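Long-range contact in tRNA (Adenine(22)-N(1))-methyltransferase (Mycoplasma capricolum subsp. capricolum, PDB 6QE6), which probably methylates N1 of adenine 22 in tRNA, and binds the cofactor product S-adenosyl-L-homocysteine: residues N106-S117 against K130-S141. Sequence-based numbering, arbitrary orientation.
Sequences NIDYVTICGLGS and KISNYIICSNTS. With SAH (S-adenosyl-L-homocysteine), chain C.
Val110 to Cys113 pair in parallel with Tyr134 to Cys137, the axes of strands 109-113 and 133-138 lying 4.6 Å apart at 19°, and backbone bonds run alternately from Val110 N to Asn133 O and from Ile135 N to Val110 O. On one face Val110 lies alongside Tyr134, its CB 3.7 Å from ring atom CD1, while Val110 CG2 reaches back to Ile131 CG2 at 3.8 Å. Ile131 CG2 in turn sits over a face of the Tyr134 ring, near its rim. Beta-branched Val110, Ile112 and Ile136 suit this buried face, Ile120 of helix 117-124 packing on the two isoleucines and Leu124 on Tyr134, whose hydroxyl is satisfied by Asp127.

Between the Ile107 bonds and the regular pairing, the Asn133 amide supplies a side-chain bond. With CG anti to its carbonyl carbon (chi1 -57°), ND2 donates to Asp108 O at 2.9 Å, this oxygen lying close to the amide plane; ND2 also sits over one face of the Tyr109 ring, offset toward its rim, the amide and ring planes 29° apart. Ile135 CD1 meets Tyr109 CD1 at 3.7 Å.

Beyond the corner at Gly114, whose positive phi suits glycine, hydroxyls join the backbone bond from Asn139 N to Leu115 O: Ser117 N donates to Thr140 OG1 (2.9 Å), and Ser117 OG to Ser141 O (2.8 Å), from above the carbonyl plane. Cys113, Gly114 and Leu115 border S-adenosyl-L-homocysteine, Leu115 CD2 lying 3.7 Å from C8 of its adenine. The two strands, joined through helix 117-124, form a beta-alpha-beta unit of the Rossmann-like methyltransferase fold, with the cofactor where the chain turns at Gly114.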
loop_
_atom_site.group_PDB
_atom_site.type_symbol
_atom_site.label_atom_id
_atom_site.label_comp_id
_atom_site.label_asym_id
_atom_site.label_seq_id
_atom_site.Cartn_x
_atom_site.Cartn_y
_atom_site.Cartn_z
ATOM N N ASN A 106 12.868 8.694 -14.401
ATOM C CA ASN A 106 13.061 8.063 -13.102
ATOM C C ASN A 106 12.028 8.571 -12.106
ATOM O O ASN A 106 11.768 9.775 -12.020
ATOM C CB ASN A 106 14.459 8.358 -12.568
ATOM C CG ASN A 106 15.516 7.534 -13.233
ATOM O OD1 ASN A 106 15.218 6.636 -14.014
ATOM N ND2 ASN A 106 16.766 7.826 -12.922
ATOM N N ILE A 107 11.466 7.648 -11.331
ATOM C CA ILE A 107 10.339 7.936 -10.450
ATOM C C ILE A 107 10.794 7.771 -9.005
ATOM O O ILE A 107 11.281 6.703 -8.620
ATOM C CB ILE A 107 9.138 7.030 -10.776
ATOM C CG1 ILE A 107 8.609 7.351 -12.175
ATOM C CG2 ILE A 107 8.027 7.170 -9.724
ATOM C CD1 ILE A 107 7.803 6.240 -12.779
ATOM N N ASP A 108 10.637 8.834 -8.206
ATOM C CA ASP A 108 10.999 8.767 -6.792
ATOM C C ASP A 108 10.036 7.871 -6.022
ATOM O O ASP A 108 10.459 7.035 -5.218
ATOM C CB ASP A 108 11.018 10.167 -6.186
ATOM C CG ASP A 108 12.083 11.058 -6.806
ATOM O OD1 ASP A 108 13.182 11.153 -6.225
ATOM O OD2 ASP A 108 11.836 11.646 -7.883
ATOM N N TYR A 109 8.732 8.024 -6.253
ATOM C CA TYR A 109 7.746 7.268 -5.500
ATOM C C TYR A 109 6.641 6.818 -6.430
ATOM O O TYR A 109 6.015 7.644 -7.101
ATOM C CB TYR A 109 7.111 8.092 -4.387
ATOM C CG TYR A 109 7.999 8.484 -3.239
ATOM C CD1 TYR A 109 8.087 7.687 -2.098
ATOM C CD2 TYR A 109 8.698 9.695 -3.258
ATOM C CE1 TYR A 109 8.862 8.069 -1.018
ATOM C CE2 TYR A 109 9.497 10.080 -2.187
ATOM C CZ TYR A 109 9.569 9.263 -1.074
ATOM O OH TYR A 109 10.335 9.651 -0.012
ATOM N N VAL A 110 6.376 5.526 -6.441
ATOM C CA VAL A 110 5.143 5.011 -7.000
ATOM C C VAL A 110 4.171 4.793 -5.852
ATOM O O VAL A 110 4.520 4.156 -4.849
ATOM C CB VAL A 110 5.393 3.721 -7.787
ATOM C CG1 VAL A 110 4.083 3.049 -8.082
ATOM C CG2 VAL A 110 6.154 4.062 -9.067
ATOM N N THR A 111 2.977 5.370 -5.961
ATOM C CA THR A 111 1.928 5.159 -4.977
ATOM C C THR A 111 0.838 4.299 -5.590
ATOM O O THR A 111 0.478 4.474 -6.762
ATOM C CB THR A 111 1.330 6.469 -4.452
ATOM O OG1 THR A 111 0.794 7.241 -5.538
ATOM C CG2 THR A 111 2.395 7.270 -3.718
ATOM N N ILE A 112 0.363 3.338 -4.801
ATOM C CA ILE A 112 -0.712 2.438 -5.174
ATOM C C ILE A 112 -1.663 2.432 -3.996
ATOM O O ILE A 112 -1.321 1.908 -2.925
ATOM C CB ILE A 112 -0.212 1.021 -5.472
ATOM C CG1 ILE A 112 0.921 1.057 -6.495
ATOM C CG2 ILE A 112 -1.358 0.158 -5.938
ATOM C CD1 ILE A 112 1.730 -0.226 -6.586
ATOM N N CYS A 113 -2.851 3.010 -4.176
ATOM C CA CYS A 113 -3.803 3.160 -3.086
ATOM C C CYS A 113 -5.171 2.638 -3.498
ATOM O O CYS A 113 -5.619 2.848 -4.631
ATOM C CB CYS A 113 -3.903 4.626 -2.646
ATOM S SG CYS A 113 -2.271 5.374 -2.330
ATOM N N GLY A 114 -5.828 1.951 -2.568
ATOM C CA GLY A 114 -7.188 1.511 -2.802
ATOM C C GLY A 114 -7.332 0.262 -3.640
ATOM O O GLY A 114 -8.343 0.108 -4.328
ATOM N N LEU A 115 -6.341 -0.627 -3.618
ATOM C CA LEU A 115 -6.444 -1.945 -4.221
ATOM C C LEU A 115 -6.123 -2.993 -3.165
ATOM O O LEU A 115 -5.619 -2.680 -2.079
ATOM C CB LEU A 115 -5.519 -2.072 -5.437
ATOM C CG LEU A 115 -5.748 -1.061 -6.575
ATOM C CD1 LEU A 115 -4.655 -1.127 -7.621
ATOM C CD2 LEU A 115 -7.139 -1.233 -7.234
ATOM N N GLY A 116 -6.459 -4.252 -3.483
ATOM C CA GLY A 116 -6.082 -5.363 -2.635
ATOM C C GLY A 116 -4.638 -5.818 -2.853
ATOM O O GLY A 116 -4.018 -5.590 -3.894
ATOM N N SER A 117 -4.107 -6.495 -1.835
ATOM C CA SER A 117 -2.721 -6.947 -1.869
ATOM C C SER A 117 -2.456 -7.867 -3.050
ATOM O O SER A 117 -1.401 -7.784 -3.685
ATOM C CB SER A 117 -2.383 -7.654 -0.563
ATOM O OG SER A 117 -2.387 -6.711 0.488
ATOM N N LYS A 130 13.763 2.191 -12.836
ATOM C CA LYS A 130 13.407 3.606 -12.767
ATOM C C LYS A 130 12.744 3.994 -11.449
ATOM O O LYS A 130 12.703 5.184 -11.120
ATOM C CB LYS A 130 12.463 3.968 -13.909
ATOM C CG LYS A 130 13.089 3.907 -15.291
ATOM C CD LYS A 130 12.061 4.240 -16.336
ATOM C CE LYS A 130 12.693 4.393 -17.691
ATOM N NZ LYS A 130 11.716 4.881 -18.700
ATOM N N ILE A 131 12.214 3.034 -10.692
ATOM C CA ILE A 131 11.400 3.313 -9.510
ATOM C C ILE A 131 12.251 3.156 -8.258
ATOM O O ILE A 131 12.903 2.119 -8.068
ATOM C CB ILE A 131 10.184 2.376 -9.444
ATOM C CG1 ILE A 131 9.274 2.599 -10.650
ATOM C CG2 ILE A 131 9.480 2.544 -8.119
ATOM C CD1 ILE A 131 8.569 1.342 -11.091
ATOM N N SER A 132 12.216 4.159 -7.379
ATOM C CA SER A 132 13.024 4.115 -6.164
ATOM C C SER A 132 12.253 3.706 -4.915
ATOM O O SER A 132 12.854 3.126 -4.014
ATOM C CB SER A 132 13.689 5.477 -5.913
ATOM O OG SER A 132 14.882 5.590 -6.663
ATOM N N ASN A 133 10.963 4.029 -4.810
ATOM C CA ASN A 133 10.208 3.793 -3.587
ATOM C C ASN A 133 8.754 3.523 -3.929
ATOM O O ASN A 133 8.222 4.059 -4.899
ATOM C CB ASN A 133 10.220 4.973 -2.617
ATOM C CG ASN A 133 11.594 5.395 -2.224
ATOM O OD1 ASN A 133 12.195 4.831 -1.307
ATOM N ND2 ASN A 133 12.103 6.420 -2.898
ATOM N N TYR A 134 8.118 2.695 -3.112
ATOM C CA TYR A 134 6.687 2.490 -3.180
ATOM C C TYR A 134 6.070 3.001 -1.896
ATOM O O TYR A 134 6.628 2.808 -0.811
ATOM C CB TYR A 134 6.326 1.017 -3.362
ATOM C CG TYR A 134 6.713 0.476 -4.708
ATOM C CD1 TYR A 134 5.856 0.601 -5.796
ATOM C CD2 TYR A 134 7.945 -0.147 -4.900
ATOM C CE1 TYR A 134 6.207 0.123 -7.029
ATOM C CE2 TYR A 134 8.300 -0.636 -6.133
ATOM C CZ TYR A 134 7.434 -0.501 -7.192
ATOM O OH TYR A 134 7.787 -0.993 -8.425
ATOM N N ILE A 135 4.928 3.659 -2.024
ATOM C CA ILE A 135 3.997 3.793 -0.916
ATOM C C ILE A 135 2.715 3.097 -1.333
ATOM O O ILE A 135 2.078 3.492 -2.317
ATOM C CB ILE A 135 3.739 5.256 -0.539
ATOM C CG1 ILE A 135 5.072 5.972 -0.291
ATOM C CG2 ILE A 135 2.785 5.322 0.669
ATOM C CD1 ILE A 135 4.924 7.445 -0.155
ATOM N N ILE A 136 2.337 2.067 -0.588
ATOM C CA ILE A 136 1.153 1.280 -0.882
ATOM C C ILE A 136 0.151 1.429 0.259
ATOM O O ILE A 136 0.518 1.413 1.439
ATOM C CB ILE A 136 1.535 -0.191 -1.119
ATOM C CG1 ILE A 136 2.344 -0.284 -2.425
ATOM C CG2 ILE A 136 0.298 -1.078 -1.109
ATOM C CD1 ILE A 136 3.445 -1.317 -2.398
ATOM N N CYS A 137 -1.114 1.613 -0.103
ATOM C CA CYS A 137 -2.228 1.652 0.842
ATOM C C CYS A 137 -3.208 0.562 0.410
ATOM O O CYS A 137 -4.152 0.818 -0.338
ATOM C CB CYS A 137 -2.882 3.047 0.876
ATOM S SG CYS A 137 -4.163 3.213 2.131
ATOM N N SER A 138 -2.969 -0.657 0.878
ATOM C CA SER A 138 -3.797 -1.804 0.522
ATOM C C SER A 138 -5.031 -1.885 1.410
ATOM O O SER A 138 -5.007 -1.510 2.588
ATOM C CB SER A 138 -2.995 -3.095 0.648
ATOM O OG SER A 138 -3.738 -4.199 0.180
ATOM N N ASN A 139 -6.120 -2.390 0.842
ATOM C CA ASN A 139 -7.326 -2.629 1.626
ATOM C C ASN A 139 -7.462 -4.085 2.058
ATOM O O ASN A 139 -8.540 -4.496 2.499
ATOM C CB ASN A 139 -8.571 -2.172 0.858
ATOM C CG ASN A 139 -8.685 -2.811 -0.498
ATOM O OD1 ASN A 139 -8.397 -4.002 -0.655
ATOM N ND2 ASN A 139 -9.122 -2.031 -1.494
ATOM N N THR A 140 -6.400 -4.876 1.909
ATOM C CA THR A 140 -6.281 -6.171 2.554
ATOM C C THR A 140 -4.901 -6.246 3.187
ATOM O O THR A 140 -3.982 -5.526 2.786
ATOM C CB THR A 140 -6.497 -7.346 1.579
ATOM O OG1 THR A 140 -5.498 -7.331 0.535
ATOM C CG2 THR A 140 -7.919 -7.297 0.980
ATOM N N SER A 141 -4.781 -7.101 4.204
ATOM C CA SER A 141 -3.514 -7.284 4.898
ATOM C C SER A 141 -2.411 -7.643 3.907
ATOM O O SER A 141 -2.662 -8.243 2.861
ATOM C CB SER A 141 -3.658 -8.369 5.956
ATOM O OG SER A 141 -4.008 -9.575 5.313
HETATM N N SAH C . -6.349 5.891 -5.873
HETATM C CA SAH C . -7.687 6.185 -5.370
HETATM C CB SAH C . -8.745 5.372 -6.131
HETATM C CG SAH C . -8.722 3.855 -5.941
HETATM S SD SAH C . -10.112 3.048 -6.780
HETATM C C SAH C . -7.797 5.915 -3.867
HETATM O O SAH C . -6.990 5.173 -3.295
HETATM O OXT SAH C . -8.696 6.425 -3.189
HETATM C "C5'" SAH C . -9.004 1.904 -7.634
HETATM C "C4'" SAH C . -8.589 2.427 -9.005
HETATM O "O4'" SAH C . -7.558 1.614 -9.513
HETATM C "C3'" SAH C . -9.713 2.355 -10.022
HETATM O "O3'" SAH C . -9.851 3.606 -10.656
HETATM C "C2'" SAH C . -9.265 1.313 -11.033
HETATM O "O2'" SAH C . -9.667 1.703 -12.317
HETATM C "C1'" SAH C . -7.762 1.331 -10.874
HETATM N N9 SAH C . -7.121 0.049 -11.169
HETATM C C8 SAH C . -7.582 -1.200 -10.867
HETATM N N7 SAH C . -6.662 -2.101 -11.308
HETATM C C5 SAH C . -5.639 -1.448 -11.871
HETATM C C6 SAH C . -4.470 -1.885 -12.473
HETATM N N6 SAH C . -4.195 -3.184 -12.567
HETATM N N1 SAH C . -3.594 -0.953 -12.980
HETATM C C2 SAH C . -3.868 0.397 -12.884
HETATM N N3 SAH C . -5.037 0.815 -12.283
HETATM C C4 SAH C . -5.907 -0.094 -11.785
HETATM O O HOH W 1 -9.774 -2.877 -4.630
#